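Local atomic coordinates of aromatic-amino-acid transaminase TyrB (Burkholderia cenocepacia K56-2Valvano, PDB entry 4WD2), a protein that probably catalyses the pyridoxal-phosphate-dependent transfer of amino groups between aromatic amino acids and 2-oxo acids. Residues A[361-375]-A[395-408]. Residues are numbered along the deposited sequence; the frame is centred on the assembly and turned at random. Where two conformers were deposited one is given.
Sequences LTESQVDALREVHGV and IVADAIGKVLKSGA
Q365 lies across V403 and ends at the C-terminal tail: CB and CG both pack on V403 CG1, each 3.7 Å away. With CG anti to the carbonyl carbon (chi1 -77°) and the chain extended beyond it, the amide arrives beside the tail. Its OE1 accepts from T362 N at 2.8 Å, in the carbonyl plane on a lone pair and almost straight (176°), while Q365 N donates to T362 OG1; this capping box, with T362 at the N-cap, starts helix 363-371 and fixes the amide's rotation. NE2 passes 3.7 Å from A408 CA and donates to a water 3.0 Å from NE2, which in turn donates to L404 O. A second water joins T362 OG1 to A408 OXT. The two helices, their N-to-C directions 136° apart, pack in the small domain of the fold-type I aminotransferase, where strand 37-38 pairs with strand 375-376; helix 309-338 touches V396 and I400. Further along, L369 CD1 rests 3.7 Å from A399 CB. A399 O lies over the centre of one face of the H373 ring and V372 CG1 toward the rim of the other; H373 CD2 comes within 3.5 Å of V403 CG2. Back beside the capping box, L361 CD1 meets L404 CD2, the side chains crossing at about a right angle.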
loop_
_atom_site.group_PDB
_atom_site.type_symbol
_atom_site.label_atom_id
_atom_site.label_comp_id
_atom_site.label_asym_id
_atom_site.label_seq_id
_atom_site.Cartn_x
_atom_site.Cartn_y
_atom_site.Cartn_z
ATOM N N LEU A 361 1.652 -35.846 -5.862
ATOM C CA LEU A 361 0.456 -36.613 -5.522
ATOM C C LEU A 361 -0.707 -36.171 -6.407
ATOM O O LEU A 361 -0.845 -34.980 -6.682
ATOM C CB LEU A 361 0.093 -36.442 -4.039
ATOM C CG LEU A 361 0.608 -37.496 -3.046
ATOM C CD1 LEU A 361 2.123 -37.536 -2.983
ATOM C CD2 LEU A 361 0.027 -37.260 -1.658
ATOM N N THR A 362 -1.524 -37.126 -6.858
ATOM C CA THR A 362 -2.692 -36.812 -7.682
ATOM C C THR A 362 -3.736 -36.128 -6.817
ATOM O O THR A 362 -3.630 -36.151 -5.594
ATOM C CB THR A 362 -3.331 -38.066 -8.336
ATOM O OG1 THR A 362 -3.946 -38.874 -7.331
ATOM C CG2 THR A 362 -2.296 -38.895 -9.086
ATOM N N GLU A 363 -4.748 -35.529 -7.443
ATOM C CA GLU A 363 -5.811 -34.875 -6.686
ATOM C C GLU A 363 -6.541 -35.888 -5.805
ATOM O O GLU A 363 -6.882 -35.582 -4.658
ATOM C CB GLU A 363 -6.788 -34.151 -7.625
ATOM C CG GLU A 363 -6.217 -32.855 -8.215
ATOM C CD GLU A 363 -7.268 -31.985 -8.891
ATOM O OE1 GLU A 363 -8.470 -32.310 -8.796
ATOM O OE2 GLU A 363 -6.891 -30.970 -9.518
ATOM N N SER A 364 -6.752 -37.095 -6.334
ATOM C CA SER A 364 -7.311 -38.202 -5.557
ATOM C C SER A 364 -6.441 -38.541 -4.351
ATOM O O SER A 364 -6.949 -38.744 -3.252
ATOM C CB SER A 364 -7.473 -39.452 -6.424
ATOM O OG SER A 364 -8.785 -39.554 -6.935
ATOM N N GLN A 365 -5.131 -38.614 -4.565
ATOM C CA GLN A 365 -4.204 -38.941 -3.488
ATOM C C GLN A 365 -4.199 -37.845 -2.426
ATOM O O GLN A 365 -4.042 -38.123 -1.236
ATOM C CB GLN A 365 -2.802 -39.167 -4.051
ATOM C CG GLN A 365 -2.653 -40.534 -4.717
ATOM C CD GLN A 365 -1.341 -40.690 -5.464
ATOM O OE1 GLN A 365 -0.891 -39.774 -6.150
ATOM N NE2 GLN A 365 -0.722 -41.860 -5.334
ATOM N N VAL A 366 -4.384 -36.604 -2.860
ATOM C CA VAL A 366 -4.502 -35.489 -1.927
ATOM C C VAL A 366 -5.773 -35.651 -1.090
ATOM O O VAL A 366 -5.777 -35.367 0.109
ATOM C CB VAL A 366 -4.525 -34.122 -2.658
ATOM C CG1 VAL A 366 -4.779 -32.981 -1.669
ATOM C CG2 VAL A 366 -3.216 -33.883 -3.416
ATOM N N ASP A 367 -6.854 -36.102 -1.725
ATOM C CA ASP A 367 -8.104 -36.362 -1.008
ATOM C C ASP A 367 -7.901 -37.456 0.027
ATOM O O ASP A 367 -8.325 -37.325 1.174
ATOM C CB ASP A 367 -9.226 -36.777 -1.964
ATOM C CG ASP A 367 -9.784 -35.616 -2.766
ATOM O OD1 ASP A 367 -9.629 -34.451 -2.344
ATOM O OD2 ASP A 367 -10.397 -35.884 -3.823
ATOM N N ALA A 368 -7.263 -38.545 -0.392
ATOM C CA ALA A 368 -6.991 -39.667 0.502
ATOM C C ALA A 368 -6.128 -39.238 1.686
ATOM O O ALA A 368 -6.420 -39.572 2.833
ATOM C CB ALA A 368 -6.325 -40.800 -0.256
ATOM N N LEU A 369 -5.066 -38.495 1.398
ATOM C CA LEU A 369 -4.176 -37.973 2.430
ATOM C C LEU A 369 -4.954 -37.217 3.507
ATOM O O LEU A 369 -4.697 -37.376 4.701
ATOM C CB LEU A 369 -3.123 -37.062 1.797
ATOM C CG LEU A 369 -1.850 -36.739 2.576
ATOM C CD1 LEU A 369 -1.165 -38.029 3.017
ATOM C CD2 LEU A 369 -0.920 -35.889 1.710
ATOM N N ARG A 370 -5.911 -36.401 3.073
ATOM C CA ARG A 370 -6.746 -35.622 3.984
ATOM C C ARG A 370 -7.761 -36.496 4.716
ATOM O O ARG A 370 -7.778 -36.558 5.945
ATOM C CB ARG A 370 -7.476 -34.514 3.218
ATOM C CG ARG A 370 -8.419 -33.676 4.074
ATOM C CD ARG A 370 -9.191 -32.650 3.247
ATOM N NE ARG A 370 -10.118 -33.272 2.304
ATOM C CZ ARG A 370 -9.898 -33.375 0.995
ATOM N NH1 ARG A 370 -8.781 -32.886 0.471
ATOM N NH2 ARG A 370 -10.797 -33.958 0.208
ATOM N N GLU A 371 -8.606 -37.174 3.950
ATOM C CA GLU A 371 -9.747 -37.879 4.513
ATOM C C GLU A 371 -9.332 -39.088 5.337
ATOM O O GLU A 371 -9.881 -39.334 6.411
ATOM C CB GLU A 371 -10.707 -38.305 3.400
ATOM C CG GLU A 371 -11.306 -37.143 2.603
ATOM C CD GLU A 371 -12.184 -36.224 3.447
ATOM O OE1 GLU A 371 -12.883 -36.714 4.359
ATOM O OE2 GLU A 371 -12.169 -35.001 3.201
ATOM N N VAL A 372 -8.355 -39.840 4.848
ATOM C CA VAL A 372 -7.924 -41.049 5.549
ATOM C C VAL A 372 -6.852 -40.754 6.598
ATOM O O VAL A 372 -6.917 -41.263 7.710
ATOM C CB VAL A 372 -7.388 -42.113 4.566
ATOM C CG1 VAL A 372 -7.011 -43.390 5.308
ATOM C CG2 VAL A 372 -8.433 -42.416 3.510
ATOM N N HIS A 373 -5.877 -39.915 6.261
ATOM C CA HIS A 373 -4.709 -39.768 7.126
ATOM C C HIS A 373 -4.649 -38.430 7.860
ATOM O O HIS A 373 -3.695 -38.165 8.588
ATOM C CB HIS A 373 -3.434 -39.976 6.307
ATOM C CG HIS A 373 -3.385 -41.299 5.609
ATOM N ND1 HIS A 373 -2.983 -42.458 6.236
ATOM C CD2 HIS A 373 -3.708 -41.649 4.341
ATOM C CE1 HIS A 373 -3.054 -43.464 5.384
ATOM N NE2 HIS A 373 -3.492 -42.999 4.227
ATOM N N GLY A 374 -5.671 -37.598 7.681
ATOM C CA GLY A 374 -5.737 -36.307 8.348
ATOM C C GLY A 374 -4.577 -35.361 8.070
ATOM O O GLY A 374 -4.268 -34.497 8.887
ATOM N N VAL A 375 -3.923 -35.524 6.923
ATOM C CA VAL A 375 -2.822 -34.647 6.538
ATOM C C VAL A 375 -3.264 -33.763 5.374
ATOM O O VAL A 375 -3.709 -34.265 4.337
ATOM C CB VAL A 375 -1.559 -35.449 6.151
ATOM C CG1 VAL A 375 -0.524 -34.550 5.471
ATOM C CG2 VAL A 375 -0.958 -36.120 7.382
ATOM N N ILE A 395 4.504 -38.641 11.258
ATOM C CA ILE A 395 3.099 -38.834 10.908
ATOM C C ILE A 395 2.878 -38.579 9.419
ATOM O O ILE A 395 2.213 -39.350 8.733
ATOM C CB ILE A 395 2.192 -37.902 11.743
ATOM C CG1 ILE A 395 2.088 -38.412 13.182
ATOM C CG2 ILE A 395 0.807 -37.771 11.117
ATOM C CD1 ILE A 395 1.357 -37.463 14.109
ATOM N N VAL A 396 3.467 -37.499 8.923
ATOM C CA VAL A 396 3.349 -37.136 7.517
ATOM C C VAL A 396 4.029 -38.145 6.586
ATOM O O VAL A 396 3.435 -38.582 5.600
ATOM C CB VAL A 396 3.944 -35.745 7.264
ATOM C CG1 VAL A 396 3.959 -35.436 5.771
ATOM C CG2 VAL A 396 3.153 -34.698 8.033
ATOM N N ALA A 397 5.274 -38.505 6.888
ATOM C CA ALA A 397 6.018 -39.445 6.048
ATOM C C ALA A 397 5.303 -40.797 5.971
ATOM O O ALA A 397 5.273 -41.439 4.925
ATOM C CB ALA A 397 7.425 -39.621 6.575
ATOM N N ASP A 398 4.728 -41.217 7.092
ATOM C CA ASP A 398 3.971 -42.463 7.151
ATOM C C ASP A 398 2.735 -42.380 6.255
ATOM O O ASP A 398 2.464 -43.275 5.457
ATOM C CB ASP A 398 3.569 -42.759 8.595
ATOM C CG ASP A 398 3.005 -44.148 8.776
ATOM O OD1 ASP A 398 3.746 -45.126 8.532
ATOM O OD2 ASP A 398 1.831 -44.264 9.186
ATOM N N ALA A 399 1.995 -41.286 6.400
ATOM C CA ALA A 399 0.797 -41.023 5.612
ATOM C C ALA A 399 1.078 -41.032 4.104
ATOM O O ALA A 399 0.468 -41.791 3.355
ATOM C CB ALA A 399 0.176 -39.678 6.036
ATOM N N ILE A 400 2.005 -40.187 3.666
ATOM C CA ILE A 400 2.344 -40.072 2.251
ATOM C C ILE A 400 2.934 -41.376 1.706
ATOM O O ILE A 400 2.617 -41.792 0.589
ATOM C CB ILE A 400 3.328 -38.903 2.013
ATOM C CG1 ILE A 400 2.642 -37.571 2.316
ATOM C CG2 ILE A 400 3.848 -38.897 0.584
ATOM C CD1 ILE A 400 3.529 -36.376 2.072
ATOM N N GLY A 401 3.778 -42.027 2.506
ATOM C CA GLY A 401 4.337 -43.316 2.137
ATOM C C GLY A 401 3.263 -44.353 1.864
ATOM O O GLY A 401 3.324 -45.066 0.866
ATOM N N LYS A 402 2.271 -44.434 2.747
ATOM C CA LYS A 402 1.161 -45.369 2.565
ATOM C C LYS A 402 0.332 -45.029 1.330
ATOM O O LYS A 402 -0.034 -45.917 0.566
ATOM C CB LYS A 402 0.261 -45.389 3.801
ATOM C CG LYS A 402 0.868 -46.104 4.994
ATOM C CD LYS A 402 -0.038 -46.009 6.201
ATOM C CE LYS A 402 0.581 -46.674 7.415
ATOM N NZ LYS A 402 -0.118 -46.273 8.670
ATOM N N VAL A 403 0.043 -43.744 1.131
ATOM C CA VAL A 403 -0.759 -43.329 -0.019
ATOM C C VAL A 403 -0.027 -43.616 -1.334
ATOM O O VAL A 403 -0.617 -44.158 -2.273
ATOM C CB VAL A 403 -1.135 -41.830 0.060
ATOM C CG1 VAL A 403 -1.807 -41.379 -1.223
ATOM C CG2 VAL A 403 -2.056 -41.580 1.248
ATOM N N LEU A 404 1.257 -43.280 -1.397
ATOM C CA LEU A 404 2.048 -43.557 -2.594
ATOM C C LEU A 404 2.165 -45.061 -2.867
ATOM O O LEU A 404 2.020 -45.503 -4.005
ATOM C CB LEU A 404 3.450 -42.947 -2.476
ATOM C CG LEU A 404 3.640 -41.434 -2.641
ATOM C CD1 LEU A 404 5.094 -41.057 -2.417
ATOM C CD2 LEU A 404 3.183 -40.975 -4.015
ATOM N N LYS A 405 2.432 -45.838 -1.823
ATOM C CA LYS A 405 2.619 -47.281 -1.967
ATOM C C LYS A 405 1.357 -47.977 -2.457
ATOM O O LYS A 405 1.415 -48.868 -3.303
ATOM C CB LYS A 405 3.058 -47.895 -0.637
ATOM C CG LYS A 405 3.238 -49.401 -0.681
ATOM C CD LYS A 405 4.379 -49.802 -1.607
ATOM C CE LYS A 405 4.524 -51.307 -1.661
ATOM N NZ LYS A 405 5.738 -51.735 -2.416
ATOM N N SER A 406 0.214 -47.557 -1.923
ATOM C CA SER A 406 -1.076 -48.152 -2.271
ATOM C C SER A 406 -1.419 -47.939 -3.742
ATOM O O SER A 406 -2.327 -48.572 -4.276
ATOM C CB SER A 406 -2.179 -47.574 -1.388
ATOM O OG SER A 406 -1.947 -47.876 -0.024
ATOM N N GLY A 407 -0.692 -47.037 -4.394
ATOM C CA GLY A 407 -0.857 -46.808 -5.817
ATOM C C GLY A 407 -1.824 -45.692 -6.142
ATOM O O GLY A 407 -2.722 -45.389 -5.355
ATOM N N ALA A 408 -1.633 -45.078 -7.308
ATOM C CA ALA A 408 -2.531 -44.034 -7.787
ATOM C C ALA A 408 -3.816 -44.645 -8.346
ATOM O O ALA A 408 -3.842 -45.812 -8.748
ATOM C CB ALA A 408 -1.840 -43.178 -8.843
ATOM O OXT ALA A 408 -4.857 -43.988 -8.408
HETATM O O HOH W 1 -4.847 -41.413 -7.888
HETATM O O HOH W 2 -2.845 -43.766 -3.482
HETATM O O HOH W 3 1.565 -43.526 -6.444
#